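PDB 2DC4: CYTH domain-containing protein from Pyrococcus horikoshii, which is of unknown function but forms a dimer of CYTH-fold triphosphate-tunnel barrels, whose relatives act on triphosphate-bearing substrates with divalent metal ions. Local coordinates for residues R16-L21 with W103-N108; K42-R47 with E85-L90; F123-V128 with K157-L162. All coordinates share one frame; numbering follows the deposited sequence.

Contact 1 (R16-L21 with W103-N108); sequences RKIEGL and WIYKLN
Ile18 lays its CG2 methyl over one face of the Tyr105 ring, 4.0 Å from the ring centroid and 23° off the ring normal, a CH-pi contact. The methyl is not centred but offset toward the rim: its nearest ring atom is the junction carbon, with Ile18 CG2 to Tyr105 CG at 3.7 Å. Both residues are buried, and CG2, anti to the backbone N of Ile18, is the branch that meets the ring, while CG1 leads away beside that N. The loop residues Ala23 and Leu147 also touch Ile18, and the ring of Phe25 meets Tyr105. In the fold, this seats helix 11-21 on strand 94-107 of the eight-stranded antiparallel barrel characteristic of CYTH proteins. The segment axes run in broadly the same direction, 30° apart, and approach to 9.8 Å. Further along, one methyl of Leu107, CD2, sits against the CG-CD2 branch of Leu21, 3.6 Å from Leu21 CD2, the two side chains crossing at about a right angle. Phe112 of the next strand touches both. This end is less enclosed, since both leucines are partly exposed. The solvent side belongs to Glu19, whose extended chain passes obliquely beside the ring, Glu19 CG lying 3.8 Å from Tyr105 CE1. Its carboxylate plane is turned 28° from the ring plane, and Glu19 OE2 comes to 2.9 Å from Tyr105 OH. The same oxygen forms a salt bridge with Lys15, one turn back on the helix.

Contact 2 (K42-R47 with E85-L90); sequences KLLRVR and ELFKRL
Leu44 and Val46, two residues apart on strand 42-49, receive the ring of Phe87 from helix 80-89, a helix packed against the outer wall of the CYTH barrel. Strand alternation sends Arg45 the other way, away from the helix. Phe87 holds its CG anti to its own carbonyl carbon (chi1 -69°), which carries the ring toward the strand, where it is met in two distinct manners. Leu44 CD2 sits over one face, 4.0 Å from the Phe87 centroid and only 13° off the ring normal, a CH-pi contact that lies closest to the CD1-CE1 side. Leu44 gets there with CG anti to its backbone N (chi1 178°). Val46, by contrast, comes to the edge: Val46 CG2 lies in the ring plane, 4.0 Å from Phe87 CE2. The CG2 branch lies beside the valine N, whereas CG1 is the branch anti to it. Phe36 and Ile57 of the barrel wall and Phe92 also touch the Phe87 ring, enclosing it in apolar groups. On the inward side of the strand, probably part of the tunnel lining, two arginines stack, Arg47 NH2 lying 3.2 Å above the Arg45 guanidinium plane, over its centre; Asp33 pairs with Arg47, and Tyr35 bonds to Arg45. Glu85 OE2 is hydrogen-bonded to Tyr71 OH of the second subunit. Within the helix, the same Glu85 OE2 takes a nearly straight, salt-bridging hydrogen bond from Arg89 NE on its anti side, at 2.9 Å.

Contact 3 (F123-V128 with K157-L162); sequences FLDIEV and KLYIEL
Asp125 reaches from the strand to the hydroxyl of Tyr159, and the phenol donates a hydrogen bond to the carboxylate: Tyr159 OH to Asp125 OD2 is 2.7 Å. The oxygen is approached from above the carboxylate plane, 46° out of it, with ring and carboxylate steeply turned against each other. Tyr159 has its CG anti to the carbonyl carbon (chi1 -73°), which swings the ring toward the strand; Asn115 ND2 also bonds to the hydroxyl, so two bonds fix the end of this buried ring. The side chains of Phe123 and Tyr159 run antiparallel, side by side. Their ring planes stand at 74° with centroids 5.6 Å apart, an offset edge-to-face pair in which the tyrosine turns its edge to the phenylalanine face. Tyr159 CE2 leads, 3.7 Å from Phe123 CD1, and Phe123 CB lies in the plane of the tyrosine ring beside the hydroxyl. Leu162 CD1 approaches the far end of the Phe123 ring obliquely, 3.9 Å from Phe123 CZ, an off-centre CH-pi contact. Leu158 is the N-cap residue of the short helix 159-162, and Leu158 N bonds to Glu161 OE1 at 3.0 Å. Lys6 adds a cation-pi contact to the Tyr159 ring, which is inserted among the barrel walls against Val98, Lys100 and Val117. Glu127, on the same strand as Asp125, lies close to Glu4 and Glu113, an acidic cluster that, with Glu4 and Lys6 in the ExExK pattern of the first strand, is consistent with the metal and triphosphate site of CYTH tunnels, here bordered by a C-terminal helix.

All three contacts bring a helix to the same closed antiparallel barrel, at separate places. Contacts 1 and 2 lie on opposite sides of the chain's centre, their centres about 33 Å apart, although helix 80-89 and strand 94-107 are consecutive in the chain; contact 2 is nested within the loop that contact 1 closes. Contact 3 lies between them, its centre only about 5 Å from that of the chain, and touches both: Ile18 CD1 meets Leu124 CD1 at 3.8 Å, and Leu43 CD1 meets Leu158 CD1 at 3.8 Å. Contact 3 holds a glutamate of the presumed site, and the inward arginines of contact 2 probably line the same tunnel; contact 2 alone reaches the second subunit.

Contact 1 (R16-L21 with W103-N108)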
loop_
_atom_site.group_PDB
_atom_site.type_symbol
_atom_site.label_atom_id
_atom_site.label_comp_id
_atom_site.label_asym_id
_atom_site.label_seq_id
_atom_site.Cartn_x
_atom_site.Cartn_y
_atom_site.Cartn_z
ATOM N N ARG A 16 10.727 0.900 -34.611
ATOM C CA ARG A 16 11.873 0.914 -35.510
ATOM C C ARG A 16 12.641 2.233 -35.391
ATOM O O ARG A 16 13.870 2.239 -35.342
ATOM C CB ARG A 16 11.405 0.704 -36.956
ATOM C CG ARG A 16 12.530 0.716 -37.977
ATOM C CD ARG A 16 12.055 0.328 -39.378
ATOM N NE ARG A 16 10.845 -0.491 -39.370
ATOM C CZ ARG A 16 9.682 -0.116 -39.894
ATOM N NH1 ARG A 16 9.563 1.073 -40.474
ATOM N NH2 ARG A 16 8.635 -0.930 -39.842
ATOM N N LYS A 17 11.917 3.350 -35.342
ATOM C CA LYS A 17 12.557 4.660 -35.227
ATOM C C LYS A 17 13.297 4.825 -33.907
ATOM O O LYS A 17 14.420 5.317 -33.877
ATOM C CB LYS A 17 11.527 5.785 -35.360
ATOM C CG LYS A 17 10.941 5.958 -36.752
ATOM C CD LYS A 17 11.966 6.487 -37.749
ATOM C CE LYS A 17 12.256 7.970 -37.547
ATOM N NZ LYS A 17 13.074 8.514 -38.670
ATOM N N ILE A 18 12.661 4.422 -32.811
ATOM C CA ILE A 18 13.284 4.542 -31.499
ATOM C C ILE A 18 14.582 3.740 -31.452
ATOM O O ILE A 18 15.589 4.199 -30.910
ATOM C CB ILE A 18 12.320 4.058 -30.395
ATOM C CG1 ILE A 18 11.181 5.070 -30.234
ATOM C CG2 ILE A 18 13.067 3.882 -29.071
ATOM C CD1 ILE A 18 10.025 4.568 -29.391
ATOM N N GLU A 19 14.553 2.548 -32.035
ATOM C CA GLU A 19 15.735 1.697 -32.069
ATOM C C GLU A 19 16.793 2.292 -32.990
ATOM O O GLU A 19 17.984 2.239 -32.691
ATOM C CB GLU A 19 15.353 0.289 -32.529
ATOM C CG GLU A 19 14.740 -0.551 -31.418
ATOM C CD GLU A 19 14.189 -1.871 -31.902
ATOM O OE1 GLU A 19 14.849 -2.531 -32.733
ATOM O OE2 GLU A 19 13.099 -2.260 -31.436
ATOM N N GLY A 20 16.351 2.866 -34.106
ATOM C CA GLY A 20 17.279 3.478 -35.039
ATOM C C GLY A 20 17.942 4.691 -34.415
ATOM O O GLY A 20 18.994 5.145 -34.865
ATOM N N LEU A 21 17.319 5.215 -33.366
ATOM C CA LEU A 21 17.833 6.377 -32.657
ATOM C C LEU A 21 18.984 5.945 -31.751
ATOM O O LEU A 21 19.840 6.750 -31.386
ATOM C CB LEU A 21 16.712 6.997 -31.817
ATOM C CG LEU A 21 16.984 8.282 -31.034
ATOM C CD1 LEU A 21 17.550 9.322 -31.986
ATOM C CD2 LEU A 21 15.715 8.791 -30.380
ATOM N N TRP A 103 6.745 -1.370 -23.857
ATOM C CA TRP A 103 8.127 -1.532 -24.292
ATOM C C TRP A 103 8.849 -0.297 -23.763
ATOM O O TRP A 103 8.488 0.828 -24.109
ATOM C CB TRP A 103 8.203 -1.542 -25.819
ATOM C CG TRP A 103 8.039 -2.887 -26.431
ATOM C CD1 TRP A 103 9.027 -3.675 -26.951
ATOM C CD2 TRP A 103 6.820 -3.606 -26.603
ATOM N NE1 TRP A 103 8.495 -4.838 -27.436
ATOM C CE2 TRP A 103 7.139 -4.826 -27.235
ATOM C CE3 TRP A 103 5.482 -3.342 -26.283
ATOM C CZ2 TRP A 103 6.174 -5.780 -27.558
ATOM C CZ3 TRP A 103 4.518 -4.291 -26.604
ATOM C CH2 TRP A 103 4.870 -5.495 -27.235
ATOM N N ILE A 104 9.856 -0.505 -22.924
ATOM C CA ILE A 104 10.594 0.603 -22.330
ATOM C C ILE A 104 11.984 0.737 -22.936
ATOM O O ILE A 104 12.723 -0.239 -23.027
ATOM C CB ILE A 104 10.740 0.411 -20.795
ATOM C CG1 ILE A 104 9.357 0.224 -20.162
ATOM C CG2 ILE A 104 11.463 1.617 -20.172
ATOM C CD1 ILE A 104 9.392 -0.153 -18.683
ATOM N N TYR A 105 12.317 1.948 -23.370
ATOM C CA TYR A 105 13.633 2.257 -23.941
ATOM C C TYR A 105 14.159 3.487 -23.210
ATOM O O TYR A 105 13.380 4.325 -22.770
ATOM C CB TYR A 105 13.528 2.587 -25.429
ATOM C CG TYR A 105 13.107 1.437 -26.298
ATOM C CD1 TYR A 105 14.052 0.649 -26.954
ATOM C CD2 TYR A 105 11.756 1.147 -26.491
ATOM C CE1 TYR A 105 13.658 -0.402 -27.794
ATOM C CE2 TYR A 105 11.354 0.113 -27.315
ATOM C CZ TYR A 105 12.303 -0.657 -27.968
ATOM O OH TYR A 105 11.890 -1.654 -28.818
ATOM N N LYS A 106 15.478 3.602 -23.087
ATOM C CA LYS A 106 16.069 4.739 -22.394
ATOM C C LYS A 106 17.141 5.408 -23.247
ATOM O O LYS A 106 17.901 4.744 -23.952
ATOM C CB LYS A 106 16.682 4.287 -21.061
ATOM C CG LYS A 106 15.679 3.660 -20.105
ATOM C CD LYS A 106 15.243 4.630 -19.021
ATOM C CE LYS A 106 16.351 4.832 -17.992
ATOM N NZ LYS A 106 15.957 5.784 -16.917
ATOM N N LEU A 107 17.179 6.732 -23.179
ATOM C CA LEU A 107 18.153 7.531 -23.916
ATOM C C LEU A 107 18.459 8.753 -23.054
ATOM O O LEU A 107 17.688 9.712 -23.011
ATOM C CB LEU A 107 17.570 7.959 -25.265
ATOM C CG LEU A 107 18.550 8.589 -26.256
ATOM C CD1 LEU A 107 19.634 7.584 -26.607
ATOM C CD2 LEU A 107 17.800 9.017 -27.508
ATOM N N ASN A 108 19.588 8.706 -22.355
ATOM C CA ASN A 108 19.973 9.797 -21.472
ATOM C C ASN A 108 18.879 10.023 -20.427
ATOM O O ASN A 108 18.466 9.088 -19.741
ATOM C CB ASN A 108 20.216 11.073 -22.280
ATOM C CG ASN A 108 21.278 10.889 -23.345
ATOM O OD1 ASN A 108 22.368 10.387 -23.067
ATOM N ND2 ASN A 108 20.970 11.297 -24.573
#

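Contact 2 (K42-R47 with E85-L90)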
loop_
_atom_site.group_PDB
_atom_site.type_symbol
_atom_site.label_atom_id
_atom_site.label_comp_id
_atom_site.label_asym_id
_atom_site.label_seq_id
_atom_site.Cartn_x
_atom_site.Cartn_y
_atom_site.Cartn_z
ATOM N N LYS A 42 -7.275 14.308 -9.612
ATOM C CA LYS A 42 -6.468 13.253 -9.011
ATOM C C LYS A 42 -6.739 11.859 -9.574
ATOM O O LYS A 42 -7.843 11.564 -10.033
ATOM C CB LYS A 42 -6.681 13.255 -7.496
ATOM C CG LYS A 42 -6.397 14.610 -6.864
ATOM C CD LYS A 42 -6.753 14.634 -5.390
ATOM C CE LYS A 42 -6.524 16.013 -4.800
ATOM N NZ LYS A 42 -5.108 16.453 -4.966
ATOM N N LEU A 43 -5.713 11.010 -9.525
ATOM C CA LEU A 43 -5.791 9.634 -10.018
ATOM C C LEU A 43 -5.269 8.670 -8.961
ATOM O O LEU A 43 -4.362 9.005 -8.204
ATOM C CB LEU A 43 -4.933 9.466 -11.275
ATOM C CG LEU A 43 -5.269 10.279 -12.524
ATOM C CD1 LEU A 43 -4.126 10.149 -13.530
ATOM C CD2 LEU A 43 -6.571 9.780 -13.122
ATOM N N LEU A 44 -5.841 7.472 -8.922
ATOM C CA LEU A 44 -5.409 6.443 -7.980
ATOM C C LEU A 44 -5.545 5.092 -8.655
ATOM O O LEU A 44 -6.600 4.764 -9.200
ATOM C CB LEU A 44 -6.265 6.451 -6.707
ATOM C CG LEU A 44 -5.937 5.368 -5.666
ATOM C CD1 LEU A 44 -4.506 5.535 -5.169
ATOM C CD2 LEU A 44 -6.915 5.465 -4.507
ATOM N N ARG A 45 -4.485 4.298 -8.621
ATOM C CA ARG A 45 -4.564 2.984 -9.236
ATOM C C ARG A 45 -3.650 1.991 -8.555
ATOM O O ARG A 45 -2.690 2.362 -7.875
ATOM C CB ARG A 45 -4.176 3.056 -10.716
ATOM C CG ARG A 45 -2.692 3.272 -10.915
ATOM C CD ARG A 45 -2.277 3.408 -12.371
ATOM N NE ARG A 45 -0.838 3.640 -12.450
ATOM C CZ ARG A 45 -0.262 4.497 -13.285
ATOM N NH1 ARG A 45 -1.001 5.211 -14.122
ATOM N NH2 ARG A 45 1.057 4.649 -13.269
ATOM N N VAL A 46 -3.976 0.720 -8.736
ATOM C CA VAL A 46 -3.172 -0.372 -8.222
ATOM C C VAL A 46 -2.694 -1.078 -9.481
ATOM O O VAL A 46 -3.502 -1.540 -10.289
ATOM C CB VAL A 46 -3.989 -1.363 -7.383
ATOM C CG1 VAL A 46 -3.138 -2.586 -7.067
ATOM C CG2 VAL A 46 -4.467 -0.695 -6.105
ATOM N N ARG A 47 -1.382 -1.142 -9.656
ATOM C CA ARG A 47 -0.802 -1.784 -10.831
ATOM C C ARG A 47 -0.152 -3.127 -10.541
ATOM O O ARG A 47 0.533 -3.294 -9.533
ATOM C CB ARG A 47 0.249 -0.867 -11.466
ATOM C CG ARG A 47 1.141 -1.571 -12.492
ATOM C CD ARG A 47 2.012 -0.578 -13.263
ATOM N NE ARG A 47 1.201 0.338 -14.059
ATOM C CZ ARG A 47 1.669 1.434 -14.652
ATOM N NH1 ARG A 47 2.949 1.758 -14.541
ATOM N NH2 ARG A 47 0.853 2.207 -15.354
ATOM N N GLU A 85 -8.713 -4.540 -2.631
ATOM C CA GLU A 85 -9.759 -4.779 -1.639
ATOM C C GLU A 85 -9.811 -3.610 -0.656
ATOM O O GLU A 85 -10.887 -3.122 -0.307
ATOM C CB GLU A 85 -9.483 -6.074 -0.873
ATOM C CG GLU A 85 -10.571 -6.426 0.128
ATOM C CD GLU A 85 -10.188 -7.575 1.026
ATOM O OE1 GLU A 85 -9.572 -8.544 0.535
ATOM O OE2 GLU A 85 -10.518 -7.514 2.229
ATOM N N LEU A 86 -8.642 -3.164 -0.209
ATOM C CA LEU A 86 -8.560 -2.051 0.727
ATOM C C LEU A 86 -9.261 -0.791 0.235
ATOM O O LEU A 86 -10.066 -0.204 0.954
ATOM C CB LEU A 86 -7.097 -1.713 1.024
ATOM C CG LEU A 86 -6.857 -0.449 1.854
ATOM C CD1 LEU A 86 -7.393 -0.658 3.259
ATOM C CD2 LEU A 86 -5.365 -0.138 1.903
ATOM N N PHE A 87 -8.960 -0.358 -0.985
ATOM C CA PHE A 87 -9.592 0.856 -1.476
ATOM C C PHE A 87 -11.098 0.706 -1.625
ATOM O O PHE A 87 -11.843 1.659 -1.398
ATOM C CB PHE A 87 -8.919 1.306 -2.774
ATOM C CG PHE A 87 -7.518 1.797 -2.561
ATOM C CD1 PHE A 87 -7.267 2.810 -1.639
ATOM C CD2 PHE A 87 -6.439 1.226 -3.239
ATOM C CE1 PHE A 87 -5.974 3.247 -1.389
ATOM C CE2 PHE A 87 -5.138 1.659 -2.995
ATOM C CZ PHE A 87 -4.907 2.671 -2.067
ATOM N N LYS A 88 -11.551 -0.490 -1.977
ATOM C CA LYS A 88 -12.985 -0.720 -2.089
ATOM C C LYS A 88 -13.605 -0.612 -0.697
ATOM O O LYS A 88 -14.653 0.007 -0.526
ATOM C CB LYS A 88 -13.277 -2.106 -2.660
ATOM C CG LYS A 88 -12.974 -2.261 -4.139
ATOM C CD LYS A 88 -13.298 -3.677 -4.587
ATOM C CE LYS A 88 -13.022 -3.885 -6.058
ATOM N NZ LYS A 88 -13.272 -5.306 -6.437
ATOM N N ARG A 89 -12.959 -1.214 0.298
ATOM C CA ARG A 89 -13.486 -1.163 1.661
ATOM C C ARG A 89 -13.430 0.235 2.265
ATOM O O ARG A 89 -14.157 0.534 3.213
ATOM C CB ARG A 89 -12.753 -2.163 2.557
ATOM C CG ARG A 89 -13.093 -3.610 2.217
ATOM C CD ARG A 89 -12.568 -4.598 3.247
ATOM N NE ARG A 89 -12.889 -5.975 2.881
ATOM C CZ ARG A 89 -14.120 -6.478 2.859
ATOM N NH1 ARG A 89 -15.159 -5.721 3.185
ATOM N NH2 ARG A 89 -14.315 -7.740 2.502
ATOM N N LEU A 90 -12.579 1.093 1.710
ATOM C CA LEU A 90 -12.461 2.461 2.192
ATOM C C LEU A 90 -13.515 3.348 1.533
ATOM O O LEU A 90 -13.611 4.535 1.833
ATOM C CB LEU A 90 -11.058 3.015 1.917
ATOM C CG LEU A 90 -9.931 2.396 2.748
ATOM C CD1 LEU A 90 -8.590 2.985 2.342
ATOM C CD2 LEU A 90 -10.202 2.654 4.228
#

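Contact 3 (F123-V128 with K157-L162)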
loop_
_atom_site.group_PDB
_atom_site.type_symbol
_atom_site.label_atom_id
_atom_site.label_comp_id
_atom_site.label_asym_id
_atom_site.label_seq_id
_atom_site.Cartn_x
_atom_site.Cartn_y
_atom_site.Cartn_z
ATOM N N PHE A 123 0.248 3.779 -28.222
ATOM C CA PHE A 123 0.684 5.115 -27.851
ATOM C C PHE A 123 2.131 5.108 -27.410
ATOM O O PHE A 123 2.648 4.091 -26.948
ATOM C CB PHE A 123 -0.166 5.655 -26.696
ATOM C CG PHE A 123 -1.640 5.686 -26.985
ATOM C CD1 PHE A 123 -2.412 4.535 -26.872
ATOM C CD2 PHE A 123 -2.250 6.868 -27.388
ATOM C CE1 PHE A 123 -3.775 4.566 -27.159
ATOM C CE2 PHE A 123 -3.607 6.908 -27.677
ATOM C CZ PHE A 123 -4.371 5.760 -27.563
ATOM N N LEU A 124 2.780 6.255 -27.564
ATOM C CA LEU A 124 4.163 6.399 -27.134
ATOM C C LEU A 124 4.193 7.547 -26.150
ATOM O O LEU A 124 3.734 8.644 -26.458
ATOM C CB LEU A 124 5.095 6.742 -28.304
ATOM C CG LEU A 124 6.501 7.185 -27.851
ATOM C CD1 LEU A 124 7.261 5.991 -27.289
ATOM C CD2 LEU A 124 7.271 7.799 -29.017
ATOM N N ASP A 125 4.703 7.291 -24.951
ATOM C CA ASP A 125 4.834 8.347 -23.968
ATOM C C ASP A 125 6.315 8.692 -23.951
ATOM O O ASP A 125 7.161 7.803 -23.852
ATOM C CB ASP A 125 4.416 7.871 -22.572
ATOM C CG ASP A 125 2.915 7.864 -22.381
ATOM O OD1 ASP A 125 2.288 8.923 -22.595
ATOM O OD2 ASP A 125 2.360 6.811 -22.006
ATOM N N ILE A 126 6.631 9.973 -24.093
ATOM C CA ILE A 126 8.021 10.402 -24.037
ATOM C C ILE A 126 8.121 11.166 -22.726
ATOM O O ILE A 126 7.467 12.197 -22.536
ATOM C CB ILE A 126 8.407 11.321 -25.216
ATOM C CG1 ILE A 126 8.149 10.603 -26.545
ATOM C CG2 ILE A 126 9.887 11.710 -25.099
ATOM C CD1 ILE A 126 8.594 11.408 -27.775
ATOM N N GLU A 127 8.940 10.645 -21.821
ATOM C CA GLU A 127 9.105 11.206 -20.486
ATOM C C GLU A 127 10.521 11.744 -20.274
ATOM O O GLU A 127 11.502 11.188 -20.749
ATOM C CB GLU A 127 8.806 10.106 -19.466
ATOM C CG GLU A 127 7.306 9.900 -19.253
ATOM C CD GLU A 127 7.090 8.843 -18.193
ATOM O OE1 GLU A 127 7.798 8.861 -17.196
ATOM O OE2 GLU A 127 6.209 8.005 -18.376
ATOM N N VAL A 128 10.641 12.833 -19.527
ATOM C CA VAL A 128 11.958 13.386 -19.243
ATOM C C VAL A 128 12.056 13.747 -17.772
ATOM O O VAL A 128 11.053 14.059 -17.131
ATOM C CB VAL A 128 12.233 14.650 -20.099
ATOM C CG1 VAL A 128 11.258 15.745 -19.733
ATOM C CG2 VAL A 128 13.669 15.121 -19.899
ATOM N N LYS A 157 -5.667 12.909 -23.683
ATOM C CA LYS A 157 -6.408 12.037 -22.781
ATOM C C LYS A 157 -5.575 11.002 -22.035
ATOM O O LYS A 157 -4.590 10.479 -22.554
ATOM C CB LYS A 157 -7.526 11.324 -23.542
ATOM C CG LYS A 157 -8.633 12.244 -24.040
ATOM C CD LYS A 157 -9.741 11.440 -24.713
ATOM C CE LYS A 157 -10.931 12.317 -25.064
ATOM N NZ LYS A 157 -12.048 11.521 -25.653
ATOM N N LEU A 158 -5.991 10.716 -20.806
ATOM C CA LEU A 158 -5.319 9.724 -19.974
ATOM C C LEU A 158 -5.770 8.345 -20.442
ATOM O O LEU A 158 -6.831 8.207 -21.041
ATOM C CB LEU A 158 -5.716 9.923 -18.512
ATOM C CG LEU A 158 -5.511 11.334 -17.961
ATOM C CD1 LEU A 158 -6.107 11.430 -16.560
ATOM C CD2 LEU A 158 -4.026 11.664 -17.946
ATOM N N TYR A 159 -4.972 7.322 -20.162
ATOM C CA TYR A 159 -5.323 5.973 -20.574
ATOM C C TYR A 159 -6.660 5.513 -20.013
ATOM O O TYR A 159 -7.404 4.807 -20.688
ATOM C CB TYR A 159 -4.217 4.994 -20.171
ATOM C CG TYR A 159 -2.986 5.121 -21.034
ATOM C CD1 TYR A 159 -1.718 5.250 -20.468
ATOM C CD2 TYR A 159 -3.091 5.140 -22.425
ATOM C CE1 TYR A 159 -0.580 5.406 -21.275
ATOM C CE2 TYR A 159 -1.970 5.291 -23.233
ATOM C CZ TYR A 159 -0.720 5.426 -22.653
ATOM O OH TYR A 159 0.384 5.607 -23.460
ATOM N N ILE A 160 -6.972 5.913 -18.785
ATOM C CA ILE A 160 -8.237 5.508 -18.186
ATOM C C ILE A 160 -9.419 6.158 -18.925
ATOM O O ILE A 160 -10.537 5.643 -18.900
ATOM C CB ILE A 160 -8.256 5.835 -16.656
ATOM C CG1 ILE A 160 -9.523 5.266 -16.006
ATOM C CG2 ILE A 160 -8.148 7.339 -16.434
ATOM C CD1 ILE A 160 -9.675 3.754 -16.154
ATOM N N GLU A 161 -9.161 7.271 -19.611
ATOM C CA GLU A 161 -10.206 7.955 -20.381
ATOM C C GLU A 161 -10.261 7.421 -21.821
ATOM O O GLU A 161 -11.272 7.566 -22.508
ATOM C CB GLU A 161 -9.945 9.468 -20.431
ATOM C CG GLU A 161 -9.786 10.155 -19.077
ATOM C CD GLU A 161 -9.505 11.651 -19.197
ATOM O OE1 GLU A 161 -8.564 12.042 -19.930
ATOM O OE2 GLU A 161 -10.227 12.443 -18.549
ATOM N N LEU A 162 -9.173 6.805 -22.272
ATOM C CA LEU A 162 -9.080 6.279 -23.633
ATOM C C LEU A 162 -9.666 4.893 -23.868
ATOM O O LEU A 162 -10.128 4.597 -24.969
ATOM C CB LEU A 162 -7.619 6.279 -24.092
ATOM C CG LEU A 162 -6.995 7.657 -24.319
ATOM C CD1 LEU A 162 -5.480 7.558 -24.302
ATOM C CD2 LEU A 162 -7.499 8.225 -25.641
#